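Local atomic coordinates of putative hexose oxidase (Nonomuraea sp. ATCC 39727, PDB entry 5AWV), a protein that probably oxidises a sugar of teicoplanin-type glycopeptide antibiotics, using an FAD that it binds covalently. Residues P32-P37 with V74-R79; N44-G49 with N55-Y60; E276-N281 with D327-A332; W444-Y449 with D475-D480. All blocks are in the same frame, centred on the assembly; numbering follows the deposited sequence.

Interaction 1 (P32-P37 with V74-R79); sequences PVKVTP and VEETVR
Helix 67-80, the helix of a beta-alpha-beta crossover that links the parallel strands 60-63 and 84-87 in the FAD-binding part of the fold, is tied through Glu-76 to Lys-34 of strand 33-35, the outermost strand of the sheet within this chain. The tie is a salt bridge. The backbones stay far apart, 11.5 Å between Lys-34 CA and Glu-76 CA, a gap that two long side chains such as lysine and glutamate can span. They come from opposite directions. Lys-34 reaches with a chain bent at chi2, chi3 and chi4, whereas Glu-76 stretches straight out from its helix, CG anti to the backbone N (chi1 -173°). Lys-34 NZ gives a hydrogen bond of 3.0 Å to Glu-76 OE1, met on the syn side and only 17° out of the carboxylate plane. The other oxygen takes part less directly: Glu-76 OE2 lies 3.1 Å from Lys-34 CE, a methylene that probably carries some of the ammonium charge. Tyr-60 of strand 60-63 lies beside the pair and forms a cation-pi contact with Lys-34. Such a surface ion pair, bridging an outermost strand and the crossover helix, belongs to the alpha/beta sheet layer of the FAD_PCMH-type domain, away from the flavin.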
loop_
_atom_site.group_PDB
_atom_site.type_symbol
_atom_site.label_atom_id
_atom_site.label_comp_id
_atom_site.label_asym_id
_atom_site.label_seq_id
_atom_site.Cartn_x
_atom_site.Cartn_y
_atom_site.Cartn_z
ATOM N N PRO A 32 23.890 -7.839 -6.499
ATOM C CA PRO A 32 22.595 -8.327 -6.984
ATOM C C PRO A 32 22.559 -9.820 -6.897
ATOM O O PRO A 32 23.619 -10.405 -6.856
ATOM C CB PRO A 32 22.603 -7.885 -8.442
ATOM C CG PRO A 32 24.084 -7.862 -8.806
ATOM C CD PRO A 32 24.745 -7.323 -7.590
ATOM N N VAL A 33 21.398 -10.453 -6.855
ATOM C CA VAL A 33 21.335 -11.856 -6.897
ATOM C C VAL A 33 20.265 -12.272 -7.903
ATOM O O VAL A 33 19.093 -11.921 -7.765
ATOM C CB VAL A 33 20.964 -12.504 -5.528
ATOM C CG1 VAL A 33 21.200 -13.995 -5.563
ATOM C CG2 VAL A 33 21.729 -11.864 -4.370
ATOM N N LYS A 34 20.613 -13.132 -8.843
ATOM C CA LYS A 34 19.608 -13.707 -9.716
ATOM C C LYS A 34 19.241 -15.032 -9.161
ATOM O O LYS A 34 20.046 -15.913 -9.181
ATOM C CB LYS A 34 20.123 -13.914 -11.140
ATOM C CG LYS A 34 19.925 -12.705 -12.014
ATOM C CD LYS A 34 21.219 -12.105 -12.560
ATOM C CE LYS A 34 21.071 -11.675 -14.017
ATOM N NZ LYS A 34 20.632 -12.826 -14.885
ATOM N N VAL A 35 18.012 -15.183 -8.698
ATOM C CA VAL A 35 17.517 -16.364 -8.061
ATOM C C VAL A 35 16.671 -17.130 -9.115
ATOM O O VAL A 35 15.529 -16.765 -9.426
ATOM C CB VAL A 35 16.629 -16.004 -6.847
ATOM C CG1 VAL A 35 16.085 -17.251 -6.174
ATOM C CG2 VAL A 35 17.449 -15.147 -5.888
ATOM N N THR A 36 17.254 -18.237 -9.610
ATOM C CA THR A 36 16.638 -19.055 -10.567
ATOM C C THR A 36 15.950 -20.178 -9.802
ATOM O O THR A 36 16.243 -20.400 -8.623
ATOM C CB THR A 36 17.756 -19.569 -11.525
ATOM O OG1 THR A 36 18.806 -20.144 -10.763
ATOM C CG2 THR A 36 18.386 -18.414 -12.273
ATOM N N PRO A 37 15.126 -20.981 -10.482
ATOM C CA PRO A 37 14.367 -22.045 -9.907
ATOM C C PRO A 37 15.148 -23.103 -9.139
ATOM O O PRO A 37 14.611 -23.724 -8.299
ATOM C CB PRO A 37 13.699 -22.675 -11.124
ATOM C CG PRO A 37 13.503 -21.556 -12.013
ATOM C CD PRO A 37 14.840 -20.909 -11.930
ATOM N N VAL A 74 16.675 -3.886 -14.976
ATOM C CA VAL A 74 15.707 -3.398 -15.954
ATOM C C VAL A 74 16.259 -3.580 -17.393
ATOM O O VAL A 74 15.622 -4.263 -18.200
ATOM C CB VAL A 74 15.365 -1.937 -15.682
ATOM C CG1 VAL A 74 14.544 -1.367 -16.818
ATOM C CG2 VAL A 74 14.463 -1.863 -14.391
ATOM N N GLU A 75 17.477 -3.079 -17.627
ATOM C CA GLU A 75 18.136 -3.182 -18.964
ATOM C C GLU A 75 18.255 -4.598 -19.457
ATOM O O GLU A 75 18.031 -4.890 -20.625
ATOM C CB GLU A 75 19.513 -2.509 -18.970
ATOM C CG GLU A 75 19.828 -1.581 -20.175
ATOM C CD GLU A 75 20.597 -0.307 -19.724
ATOM O OE1 GLU A 75 20.665 0.685 -20.449
ATOM O OE2 GLU A 75 21.100 -0.228 -18.587
ATOM N N GLU A 76 18.619 -5.506 -18.577
ATOM C CA GLU A 76 18.598 -6.899 -18.904
ATOM C C GLU A 76 17.272 -7.480 -19.414
ATOM O O GLU A 76 17.262 -8.292 -20.367
ATOM C CB GLU A 76 19.132 -7.737 -17.738
ATOM C CG GLU A 76 19.262 -9.194 -18.152
ATOM C CD GLU A 76 20.043 -10.066 -17.179
ATOM O OE1 GLU A 76 19.877 -11.298 -17.324
ATOM O OE2 GLU A 76 20.778 -9.546 -16.282
ATOM N N THR A 77 16.150 -7.083 -18.802
ATOM C CA THR A 77 14.874 -7.553 -19.259
ATOM C C THR A 77 14.566 -6.864 -20.616
ATOM O O THR A 77 13.881 -7.421 -21.400
ATOM C CB THR A 77 13.736 -7.237 -18.249
ATOM O OG1 THR A 77 13.603 -5.809 -18.116
ATOM C CG2 THR A 77 14.050 -7.842 -16.857
ATOM N N VAL A 78 14.994 -5.633 -20.814
ATOM C CA VAL A 78 14.715 -4.983 -22.115
ATOM C C VAL A 78 15.475 -5.717 -23.238
ATOM O O VAL A 78 14.918 -6.045 -24.278
ATOM C CB VAL A 78 15.138 -3.550 -22.133
ATOM C CG1 VAL A 78 14.737 -2.903 -23.483
ATOM C CG2 VAL A 78 14.445 -2.781 -21.058
ATOM N N ARG A 79 16.715 -6.051 -22.950
ATOM C CA ARG A 79 17.629 -6.677 -23.899
ATOM C C ARG A 79 17.163 -8.118 -24.230
ATOM O O ARG A 79 17.144 -8.479 -25.399
ATOM C CB ARG A 79 19.100 -6.508 -23.410
ATOM C CG ARG A 79 20.155 -7.395 -24.042
ATOM C CD ARG A 79 20.277 -8.798 -23.416
ATOM N NE ARG A 79 21.590 -9.114 -22.807
ATOM C CZ ARG A 79 22.009 -10.334 -22.434
ATOM N NH1 ARG A 79 21.242 -11.418 -22.566
ATOM N NH2 ARG A 79 23.223 -10.477 -21.903
#

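Interaction 2 (N44-G49 with N55-Y60); sequences NLKLRG and NGEPDY
Lys-46, in the last turn of helix 42-46, reaches across to the chain at Gly-56. From CB its side chain sets out toward that segment with CG anti to the backbone N (chi1 -171°). CG, CD and CE all run alongside Gly-56 O, at 3.6, 3.4 and 3.7 Å, and on the way CG passes 4.0 Å from Pro-58 CD and CD 3.7 Å from Glu-57 OE1. Bends at chi3 and chi4 then turn NZ onto Gly-56 O, 2.7 Å away and almost in line with the carbonyl bond (174°). Lysine suits the place because its methylenes pack while its ammonium reaches a backbone carbonyl. Glu-57 OE1 offers NZ a long salt bridge of 3.8 Å. Water 1 lies 3.0 Å from Lys-46 NZ and also bonds Lys-46 O, Asn-55 ND2 and Gly-56 N, knitting the helix end to the loop. The two segments lie beside the mixed sheet: Leu-45 rests on strands 60-63 and 104-107, Pro-58 on Ile-105. At the subunit interface, Leu-47 packs on Arg-349 of the second subunit.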
loop_
_atom_site.group_PDB
_atom_site.type_symbol
_atom_site.label_atom_id
_atom_site.label_comp_id
_atom_site.label_asym_id
_atom_site.label_seq_id
_atom_site.Cartn_x
_atom_site.Cartn_y
_atom_site.Cartn_z
ATOM N N ASN A 44 10.489 -19.151 -1.788
ATOM C CA ASN A 44 10.164 -18.087 -0.867
ATOM C C ASN A 44 9.814 -16.825 -1.644
ATOM O O ASN A 44 8.819 -16.178 -1.324
ATOM C CB ASN A 44 11.267 -17.816 0.161
ATOM C CG ASN A 44 11.323 -18.900 1.266
ATOM O OD1 ASN A 44 10.547 -19.881 1.257
ATOM N ND2 ASN A 44 12.073 -18.641 2.247
ATOM N N LEU A 45 10.656 -16.468 -2.577
ATOM C CA LEU A 45 10.476 -15.221 -3.277
ATOM C C LEU A 45 9.284 -15.224 -4.227
ATOM O O LEU A 45 8.585 -14.210 -4.315
ATOM C CB LEU A 45 11.735 -14.794 -3.949
ATOM C CG LEU A 45 12.874 -14.502 -2.981
ATOM C CD1 LEU A 45 14.199 -14.294 -3.712
ATOM C CD2 LEU A 45 12.555 -13.272 -2.156
ATOM N N LYS A 46 9.015 -16.399 -4.815
ATOM C CA LYS A 46 7.931 -16.591 -5.774
ATOM C C LYS A 46 6.632 -16.515 -5.006
ATOM O O LYS A 46 5.563 -16.204 -5.562
ATOM C CB LYS A 46 8.067 -17.988 -6.424
ATOM C CG LYS A 46 7.146 -18.293 -7.604
ATOM C CD LYS A 46 7.255 -19.782 -8.001
ATOM C CE LYS A 46 6.219 -20.579 -7.318
ATOM N NZ LYS A 46 4.918 -20.285 -7.990
ATOM N N LEU A 47 6.701 -16.879 -3.741
ATOM C CA LEU A 47 5.463 -17.052 -2.947
ATOM C C LEU A 47 5.245 -15.959 -1.966
ATOM O O LEU A 47 4.484 -16.109 -1.029
ATOM C CB LEU A 47 5.461 -18.414 -2.232
ATOM C CG LEU A 47 5.289 -19.624 -3.130
ATOM C CD1 LEU A 47 5.530 -20.855 -2.282
ATOM C CD2 LEU A 47 3.956 -19.704 -3.886
ATOM N N ARG A 48 5.946 -14.861 -2.081
ATOM C CA ARG A 48 5.727 -13.889 -1.004
ATOM C C ARG A 48 4.658 -12.836 -1.255
ATOM O O ARG A 48 4.460 -11.978 -0.451
ATOM C CB ARG A 48 7.023 -13.265 -0.585
ATOM C CG ARG A 48 7.607 -12.261 -1.494
ATOM C CD ARG A 48 8.792 -11.707 -0.694
ATOM N NE ARG A 48 9.317 -10.570 -1.400
ATOM C CZ ARG A 48 8.959 -9.290 -1.231
ATOM N NH1 ARG A 48 8.164 -8.895 -0.255
ATOM N NH2 ARG A 48 9.510 -8.400 -2.018
ATOM N N GLY A 49 3.919 -12.957 -2.337
ATOM C CA GLY A 49 2.661 -12.234 -2.468
ATOM C C GLY A 49 1.691 -12.569 -1.352
ATOM O O GLY A 49 1.620 -13.722 -0.900
ATOM N N ASN A 55 -0.460 -16.842 -8.767
ATOM C CA ASN A 55 0.794 -17.562 -8.855
ATOM C C ASN A 55 1.411 -17.343 -10.173
ATOM O O ASN A 55 0.708 -17.228 -11.160
ATOM C CB ASN A 55 0.584 -19.085 -8.730
ATOM C CG ASN A 55 0.246 -19.457 -7.328
ATOM O OD1 ASN A 55 -0.925 -19.630 -7.024
ATOM N ND2 ASN A 55 1.231 -19.427 -6.431
ATOM N N GLY A 56 2.707 -17.296 -10.168
ATOM C CA GLY A 56 3.502 -17.199 -11.362
ATOM C C GLY A 56 4.659 -18.157 -11.267
ATOM O O GLY A 56 4.812 -18.867 -10.258
ATOM N N GLU A 57 5.445 -18.196 -12.331
ATOM C CA GLU A 57 6.605 -19.077 -12.432
ATOM C C GLU A 57 7.672 -18.290 -13.217
ATOM O O GLU A 57 7.875 -18.515 -14.386
ATOM C CB GLU A 57 6.180 -20.405 -13.148
ATOM C CG GLU A 57 7.236 -21.511 -13.156
ATOM C CD GLU A 57 7.590 -21.998 -11.737
ATOM O OE1 GLU A 57 6.640 -22.043 -10.899
ATOM O OE2 GLU A 57 8.801 -22.308 -11.476
ATOM N N PRO A 58 8.306 -17.310 -12.579
ATOM C CA PRO A 58 9.244 -16.537 -13.343
ATOM C C PRO A 58 10.527 -17.322 -13.697
ATOM O O PRO A 58 10.927 -18.220 -12.956
ATOM C CB PRO A 58 9.578 -15.354 -12.403
ATOM C CG PRO A 58 9.221 -15.846 -11.058
ATOM C CD PRO A 58 8.117 -16.789 -11.203
ATOM N N ASP A 59 11.185 -16.899 -14.768
ATOM C CA ASP A 59 12.518 -17.429 -15.110
ATOM C C ASP A 59 13.518 -17.184 -13.987
ATOM O O ASP A 59 14.337 -18.053 -13.659
ATOM C CB ASP A 59 13.044 -16.799 -16.404
ATOM C CG ASP A 59 12.207 -17.182 -17.644
ATOM O OD1 ASP A 59 11.388 -18.145 -17.620
ATOM O OD2 ASP A 59 12.365 -16.513 -18.645
ATOM N N TYR A 60 13.490 -15.966 -13.422
ATOM C CA TYR A 60 14.305 -15.723 -12.253
ATOM C C TYR A 60 13.681 -14.618 -11.464
ATOM O O TYR A 60 12.838 -13.878 -12.014
ATOM C CB TYR A 60 15.784 -15.368 -12.586
ATOM C CG TYR A 60 16.065 -14.256 -13.543
ATOM C CD1 TYR A 60 16.063 -14.467 -14.958
ATOM C CD2 TYR A 60 16.406 -12.975 -13.075
ATOM C CE1 TYR A 60 16.342 -13.405 -15.835
ATOM C CE2 TYR A 60 16.640 -11.965 -13.935
ATOM C CZ TYR A 60 16.615 -12.169 -15.325
ATOM O OH TYR A 60 16.863 -11.036 -16.143
HETATM O O HOH W 1 3.733 -17.657 -7.206
#

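Interaction 3 (E276-N281 with D327-A332); sequences EWYERN and DAHIEA
The indole of Trp-277 is sandwiched: His-329 ND1 stands 3.1 Å above one face, Asn-281 ND2 3.2 Å above the opposite one, both offset toward the rim, while Tyr-278 CG lies in the ring plane at its edge. The imidazole arrives edge first, its plane turned 73° from the indole and its centroid 4.2 Å from that of the six-membered ring of Trp-277, a T-shaped pair. His-329 CG is anti to the backbone N (chi1 178°), which swings the ring out of helix 322-334 across the tryptophan. Tyr-278 takes Trp-277 CZ3 over the centre of its own face, 3.8 Å above the plane, and its CE2 comes 3.9 Å from His-329 CE1. Ala-332 CB fits against Trp-277 CD1 at 3.4 Å; with these two CA atoms 6.8 Å apart and the segment axes 10.9 Å apart at 138°, alanine is small enough to leave room for the indole. Ser-293 OG of strand 291-298 hydrogen-bonds to His-329 NE2 and Tyr-278 OH, so one serine on the sheet serves the polar ends of both rings. The chemistry is thus mainly dispersion; if ND1 carries the proton, an N-H...pi attraction to the indole would add to it.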
loop_
_atom_site.group_PDB
_atom_site.type_symbol
_atom_site.label_atom_id
_atom_site.label_comp_id
_atom_site.label_asym_id
_atom_site.label_seq_id
_atom_site.Cartn_x
_atom_site.Cartn_y
_atom_site.Cartn_z
ATOM N N GLU A 276 -24.984 9.468 6.734
ATOM C CA GLU A 276 -25.328 10.858 6.966
ATOM C C GLU A 276 -24.394 11.573 7.920
ATOM O O GLU A 276 -24.088 12.743 7.725
ATOM C CB GLU A 276 -26.817 11.017 7.401
ATOM C CG GLU A 276 -27.701 10.695 6.168
ATOM C CD GLU A 276 -29.194 10.514 6.418
ATOM O OE1 GLU A 276 -29.938 10.001 5.508
ATOM O OE2 GLU A 276 -29.619 10.863 7.520
ATOM N N TRP A 277 -23.950 10.870 8.967
ATOM C CA TRP A 277 -22.977 11.439 9.876
ATOM C C TRP A 277 -21.664 11.827 9.069
ATOM O O TRP A 277 -21.171 12.945 9.179
ATOM C CB TRP A 277 -22.636 10.466 11.030
ATOM C CG TRP A 277 -21.821 11.136 12.029
ATOM C CD1 TRP A 277 -22.228 11.847 13.129
ATOM C CD2 TRP A 277 -20.385 11.255 11.975
ATOM N NE1 TRP A 277 -21.120 12.370 13.763
ATOM C CE2 TRP A 277 -19.985 11.994 13.083
ATOM C CE3 TRP A 277 -19.392 10.699 11.121
ATOM C CZ2 TRP A 277 -18.634 12.299 13.332
ATOM C CZ3 TRP A 277 -18.055 11.001 11.401
ATOM C CH2 TRP A 277 -17.688 11.765 12.474
ATOM N N TYR A 278 -21.149 10.907 8.291
ATOM C CA TYR A 278 -19.985 11.179 7.408
ATOM C C TYR A 278 -20.262 12.308 6.402
ATOM O O TYR A 278 -19.357 13.099 6.181
ATOM C CB TYR A 278 -19.371 9.915 6.740
ATOM C CG TYR A 278 -18.362 9.222 7.613
ATOM C CD1 TYR A 278 -17.050 9.662 7.644
ATOM C CD2 TYR A 278 -18.724 8.228 8.501
ATOM C CE1 TYR A 278 -16.077 9.098 8.432
ATOM C CE2 TYR A 278 -17.765 7.654 9.340
ATOM C CZ TYR A 278 -16.399 8.077 9.291
ATOM O OH TYR A 278 -15.430 7.513 10.122
ATOM N N GLU A 279 -21.489 12.482 5.883
ATOM C CA GLU A 279 -21.770 13.627 4.995
ATOM C C GLU A 279 -21.626 14.926 5.705
ATOM O O GLU A 279 -21.196 15.880 5.100
ATOM C CB GLU A 279 -23.187 13.606 4.432
ATOM C CG GLU A 279 -23.479 12.501 3.499
ATOM C CD GLU A 279 -24.960 12.464 3.028
ATOM O OE1 GLU A 279 -25.355 11.556 2.273
ATOM O OE2 GLU A 279 -25.756 13.290 3.465
ATOM N N ARG A 280 -22.017 14.982 6.982
ATOM C CA ARG A 280 -21.985 16.195 7.760
ATOM C C ARG A 280 -20.651 16.505 8.376
ATOM O O ARG A 280 -20.367 17.671 8.620
ATOM C CB ARG A 280 -23.049 16.180 8.898
ATOM C CG ARG A 280 -24.496 16.098 8.424
ATOM C CD ARG A 280 -25.502 16.252 9.608
ATOM N NE ARG A 280 -25.285 15.247 10.683
ATOM C CZ ARG A 280 -25.820 14.008 10.744
ATOM N NH1 ARG A 280 -26.671 13.570 9.800
ATOM N NH2 ARG A 280 -25.488 13.176 11.753
ATOM N N ASN A 281 -19.829 15.486 8.622
ATOM C CA ASN A 281 -18.644 15.645 9.484
ATOM C C ASN A 281 -17.258 15.249 8.840
ATOM O O ASN A 281 -16.391 14.659 9.532
ATOM C CB ASN A 281 -18.907 14.881 10.761
ATOM C CG ASN A 281 -20.088 15.507 11.541
ATOM O OD1 ASN A 281 -20.003 16.658 11.909
ATOM N ND2 ASN A 281 -21.173 14.818 11.633
ATOM N N ASP A 327 -18.027 9.965 21.663
ATOM C CA ASP A 327 -19.404 9.615 22.162
ATOM C C ASP A 327 -20.443 10.057 21.230
ATOM O O ASP A 327 -21.378 9.325 20.923
ATOM C CB ASP A 327 -19.639 10.165 23.561
ATOM C CG ASP A 327 -18.924 9.362 24.633
ATOM O OD1 ASP A 327 -18.517 8.226 24.350
ATOM O OD2 ASP A 327 -18.717 9.942 25.735
ATOM N N ALA A 328 -20.319 11.279 20.753
ATOM C CA ALA A 328 -21.235 11.803 19.784
ATOM C C ALA A 328 -21.286 11.068 18.460
ATOM O O ALA A 328 -22.365 10.857 17.882
ATOM C CB ALA A 328 -20.940 13.246 19.553
ATOM N N HIS A 329 -20.120 10.637 17.935
ATOM C CA HIS A 329 -20.129 9.777 16.774
ATOM C C HIS A 329 -20.868 8.446 17.008
ATOM O O HIS A 329 -21.680 7.986 16.178
ATOM C CB HIS A 329 -18.628 9.482 16.368
ATOM C CG HIS A 329 -18.476 8.567 15.205
ATOM N ND1 HIS A 329 -18.788 8.933 13.920
ATOM C CD2 HIS A 329 -18.058 7.290 15.138
ATOM C CE1 HIS A 329 -18.564 7.918 13.111
ATOM N NE2 HIS A 329 -18.100 6.913 13.830
ATOM N N ILE A 330 -20.585 7.805 18.135
ATOM C CA ILE A 330 -21.195 6.529 18.374
ATOM C C ILE A 330 -22.714 6.689 18.483
ATOM O O ILE A 330 -23.507 5.912 17.884
ATOM C CB ILE A 330 -20.684 5.918 19.703
ATOM C CG1 ILE A 330 -19.279 5.421 19.580
ATOM C CG2 ILE A 330 -21.595 4.763 20.158
ATOM C CD1 ILE A 330 -18.651 5.237 20.936
ATOM N N GLU A 331 -23.166 7.692 19.232
ATOM C CA GLU A 331 -24.641 7.844 19.382
ATOM C C GLU A 331 -25.345 8.174 18.092
ATOM O O GLU A 331 -26.453 7.690 17.883
ATOM C CB GLU A 331 -25.001 8.926 20.369
ATOM C CG GLU A 331 -24.802 8.480 21.775
ATOM C CD GLU A 331 -25.768 7.357 22.141
ATOM O OE1 GLU A 331 -27.000 7.536 22.046
ATOM O OE2 GLU A 331 -25.250 6.307 22.467
ATOM N N ALA A 332 -24.725 8.978 17.220
ATOM C CA ALA A 332 -25.277 9.244 15.922
ATOM C C ALA A 332 -25.424 7.951 15.176
ATOM O O ALA A 332 -26.409 7.751 14.483
ATOM C CB ALA A 332 -24.392 10.231 15.128
#

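Interaction 4 (W444-Y449 with D475-D480); sequences WVRKLY and DSDLAD
A two-pronged salt bridge joins Arg-446 of helix 438-452 to the buried Asp-477 in the 3-10 turn 476-478; the turn belongs to the berberine-like region, and the helix packs against it. Arginine grips side-on. NE bonds to Asp-477 OD2 at 2.9 Å and nearly straight (171°), with that oxygen almost in the guanidinium plane, whereas NH2 reaches Asp-477 OD1 at 2.8 Å with a more bent bond of 148°. The guanidinium and carboxylate planes are 55° apart, so the two groups meet twisted rather than flat. Lys-367 is a second partner of Asp-477, and also of Asp-475, so the acidic pair would probably stay ionised. Asp-475 in turn forms an Asx turn, its OD1 taking the backbone N of Asp-477 at 3.0 Å, which probably helps to position the arginine's partner. Beside the ion pair Leu-478 CD2 packs near the phenol end of Tyr-449, whose hydroxyl also bonds the carbonyl of Ala-368. Water 2 closes the gap, 3.1 Å from Tyr-449 OH and 2.6 Å from Asp-475 OD2.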
loop_
_atom_site.group_PDB
_atom_site.type_symbol
_atom_site.label_atom_id
_atom_site.label_comp_id
_atom_site.label_asym_id
_atom_site.label_seq_id
_atom_site.Cartn_x
_atom_site.Cartn_y
_atom_site.Cartn_z
ATOM N N TRP A 444 -20.617 -14.310 -5.880
ATOM C CA TRP A 444 -21.297 -13.621 -4.795
ATOM C C TRP A 444 -20.852 -12.141 -4.717
ATOM O O TRP A 444 -21.638 -11.240 -4.686
ATOM C CB TRP A 444 -21.014 -14.379 -3.506
ATOM C CG TRP A 444 -21.698 -13.691 -2.371
ATOM C CD1 TRP A 444 -23.004 -13.791 -2.041
ATOM C CD2 TRP A 444 -21.129 -12.673 -1.498
ATOM N NE1 TRP A 444 -23.309 -12.940 -0.978
ATOM C CE2 TRP A 444 -22.173 -12.262 -0.603
ATOM C CE3 TRP A 444 -19.838 -12.134 -1.336
ATOM C CZ2 TRP A 444 -21.994 -11.247 0.380
ATOM C CZ3 TRP A 444 -19.631 -11.159 -0.313
ATOM C CH2 TRP A 444 -20.718 -10.723 0.522
ATOM N N VAL A 445 -19.545 -11.895 -4.699
ATOM C CA VAL A 445 -19.073 -10.489 -4.548
ATOM C C VAL A 445 -19.410 -9.654 -5.785
ATOM O O VAL A 445 -19.787 -8.461 -5.666
ATOM C CB VAL A 445 -17.564 -10.499 -4.170
ATOM C CG1 VAL A 445 -16.673 -10.728 -5.390
ATOM C CG2 VAL A 445 -17.194 -9.238 -3.460
ATOM N N ARG A 446 -19.342 -10.278 -6.981
ATOM C CA ARG A 446 -19.687 -9.624 -8.195
ATOM C C ARG A 446 -21.170 -9.305 -8.264
ATOM O O ARG A 446 -21.547 -8.242 -8.753
ATOM C CB ARG A 446 -19.241 -10.372 -9.459
ATOM C CG ARG A 446 -17.747 -10.433 -9.594
ATOM C CD ARG A 446 -17.311 -11.488 -10.585
ATOM N NE ARG A 446 -15.902 -11.283 -10.909
ATOM C CZ ARG A 446 -15.108 -12.194 -11.450
ATOM N NH1 ARG A 446 -15.564 -13.400 -11.776
ATOM N NH2 ARG A 446 -13.850 -11.879 -11.697
ATOM N N LYS A 447 -22.009 -10.172 -7.703
ATOM C CA LYS A 447 -23.456 -9.862 -7.697
ATOM C C LYS A 447 -23.682 -8.689 -6.726
ATOM O O LYS A 447 -24.420 -7.809 -7.047
ATOM C CB LYS A 447 -24.330 -11.108 -7.324
ATOM C CG LYS A 447 -25.814 -10.853 -7.344
ATOM C CD LYS A 447 -26.623 -12.077 -6.861
ATOM C CE LYS A 447 -28.118 -11.702 -6.888
ATOM N NZ LYS A 447 -28.474 -10.968 -5.627
ATOM N N LEU A 448 -23.104 -8.756 -5.533
ATOM C CA LEU A 448 -23.185 -7.683 -4.536
ATOM C C LEU A 448 -22.839 -6.313 -5.157
ATOM O O LEU A 448 -23.618 -5.331 -5.075
ATOM C CB LEU A 448 -22.280 -8.007 -3.379
ATOM C CG LEU A 448 -21.915 -6.866 -2.407
ATOM C CD1 LEU A 448 -23.148 -6.351 -1.721
ATOM C CD2 LEU A 448 -20.936 -7.407 -1.377
ATOM N N TYR A 449 -21.725 -6.307 -5.918
ATOM C CA TYR A 449 -21.221 -5.068 -6.490
ATOM C C TYR A 449 -22.103 -4.582 -7.568
ATOM O O TYR A 449 -22.508 -3.451 -7.534
ATOM C CB TYR A 449 -19.781 -5.289 -6.982
ATOM C CG TYR A 449 -18.983 -4.059 -7.306
ATOM C CD1 TYR A 449 -18.250 -3.432 -6.306
ATOM C CD2 TYR A 449 -18.738 -3.721 -8.633
ATOM C CE1 TYR A 449 -17.339 -2.418 -6.597
ATOM C CE2 TYR A 449 -17.850 -2.700 -8.951
ATOM C CZ TYR A 449 -17.174 -2.030 -7.915
ATOM O OH TYR A 449 -16.298 -1.014 -8.225
ATOM N N ASP A 475 -8.927 -3.674 -9.353
ATOM C CA ASP A 475 -9.944 -4.709 -9.678
ATOM C C ASP A 475 -10.099 -4.798 -11.231
ATOM O O ASP A 475 -10.715 -3.926 -11.830
ATOM C CB ASP A 475 -11.238 -4.275 -9.087
ATOM C CG ASP A 475 -12.415 -5.236 -9.426
ATOM O OD1 ASP A 475 -12.190 -6.364 -9.955
ATOM O OD2 ASP A 475 -13.553 -4.826 -9.081
ATOM N N SER A 476 -9.500 -5.844 -11.832
ATOM C CA SER A 476 -9.590 -6.158 -13.260
ATOM C C SER A 476 -10.993 -6.285 -13.806
ATOM O O SER A 476 -11.165 -6.078 -14.991
ATOM C CB SER A 476 -8.874 -7.492 -13.540
ATOM O OG SER A 476 -7.528 -7.095 -13.406
ATOM N N ASP A 477 -12.002 -6.495 -12.923
ATOM C CA ASP A 477 -13.365 -6.587 -13.336
ATOM C C ASP A 477 -13.833 -5.274 -13.887
ATOM O O ASP A 477 -14.805 -5.245 -14.709
ATOM C CB ASP A 477 -14.332 -6.994 -12.206
ATOM C CG ASP A 477 -14.058 -8.345 -11.605
ATOM O OD1 ASP A 477 -13.216 -9.154 -12.044
ATOM O OD2 ASP A 477 -14.727 -8.619 -10.619
ATOM N N LEU A 478 -13.183 -4.173 -13.502
ATOM C CA LEU A 478 -13.606 -2.876 -13.978
ATOM C C LEU A 478 -13.233 -2.653 -15.456
ATOM O O LEU A 478 -13.794 -1.800 -16.115
ATOM C CB LEU A 478 -13.015 -1.735 -13.171
ATOM C CG LEU A 478 -13.526 -1.635 -11.720
ATOM C CD1 LEU A 478 -13.049 -0.321 -11.063
ATOM C CD2 LEU A 478 -15.034 -1.763 -11.726
ATOM N N ALA A 479 -12.263 -3.396 -15.938
ATOM C CA ALA A 479 -11.924 -3.456 -17.379
ATOM C C ALA A 479 -12.579 -4.642 -18.095
ATOM O O ALA A 479 -12.210 -4.932 -19.219
ATOM C CB ALA A 479 -10.427 -3.629 -17.533
ATOM N N ASP A 480 -13.531 -5.348 -17.481
ATOM C CA ASP A 480 -14.121 -6.510 -18.134
ATOM C C ASP A 480 -15.468 -6.022 -18.596
ATOM O O ASP A 480 -16.330 -5.816 -17.746
ATOM C CB ASP A 480 -14.254 -7.661 -17.168
ATOM C CG ASP A 480 -14.971 -8.902 -17.806
ATOM O OD1 ASP A 480 -15.605 -8.793 -18.866
ATOM O OD2 ASP A 480 -14.937 -9.945 -17.161
HETATM O O HOH W 2 -13.580 -2.480 -7.945
#

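Interactions 1 and 2 are neighbours, their centres 14 Å apart, and are joined by Tyr-60 of the second: its OH lies 3.2 Å from Glu-76 OE1 of the first, a probable hydrogen bond. Both belong to the flavin-binding half; Pro-58 of interaction 2 has its side chain about 12 Å from the FAD. Interaction 3 lies on the opposite side of the chain's centre, about 53 Å from interaction 1 between centres, over the large antiparallel sheet, with the side chain of Tyr-278 about 13 Å from the FAD. Interaction 4 is about 26 Å from interaction 2 and 30 Å from interaction 3 (centres), and the side chain of Tyr-449 is about 11 Å from a bound aminoglucuronic acid unit.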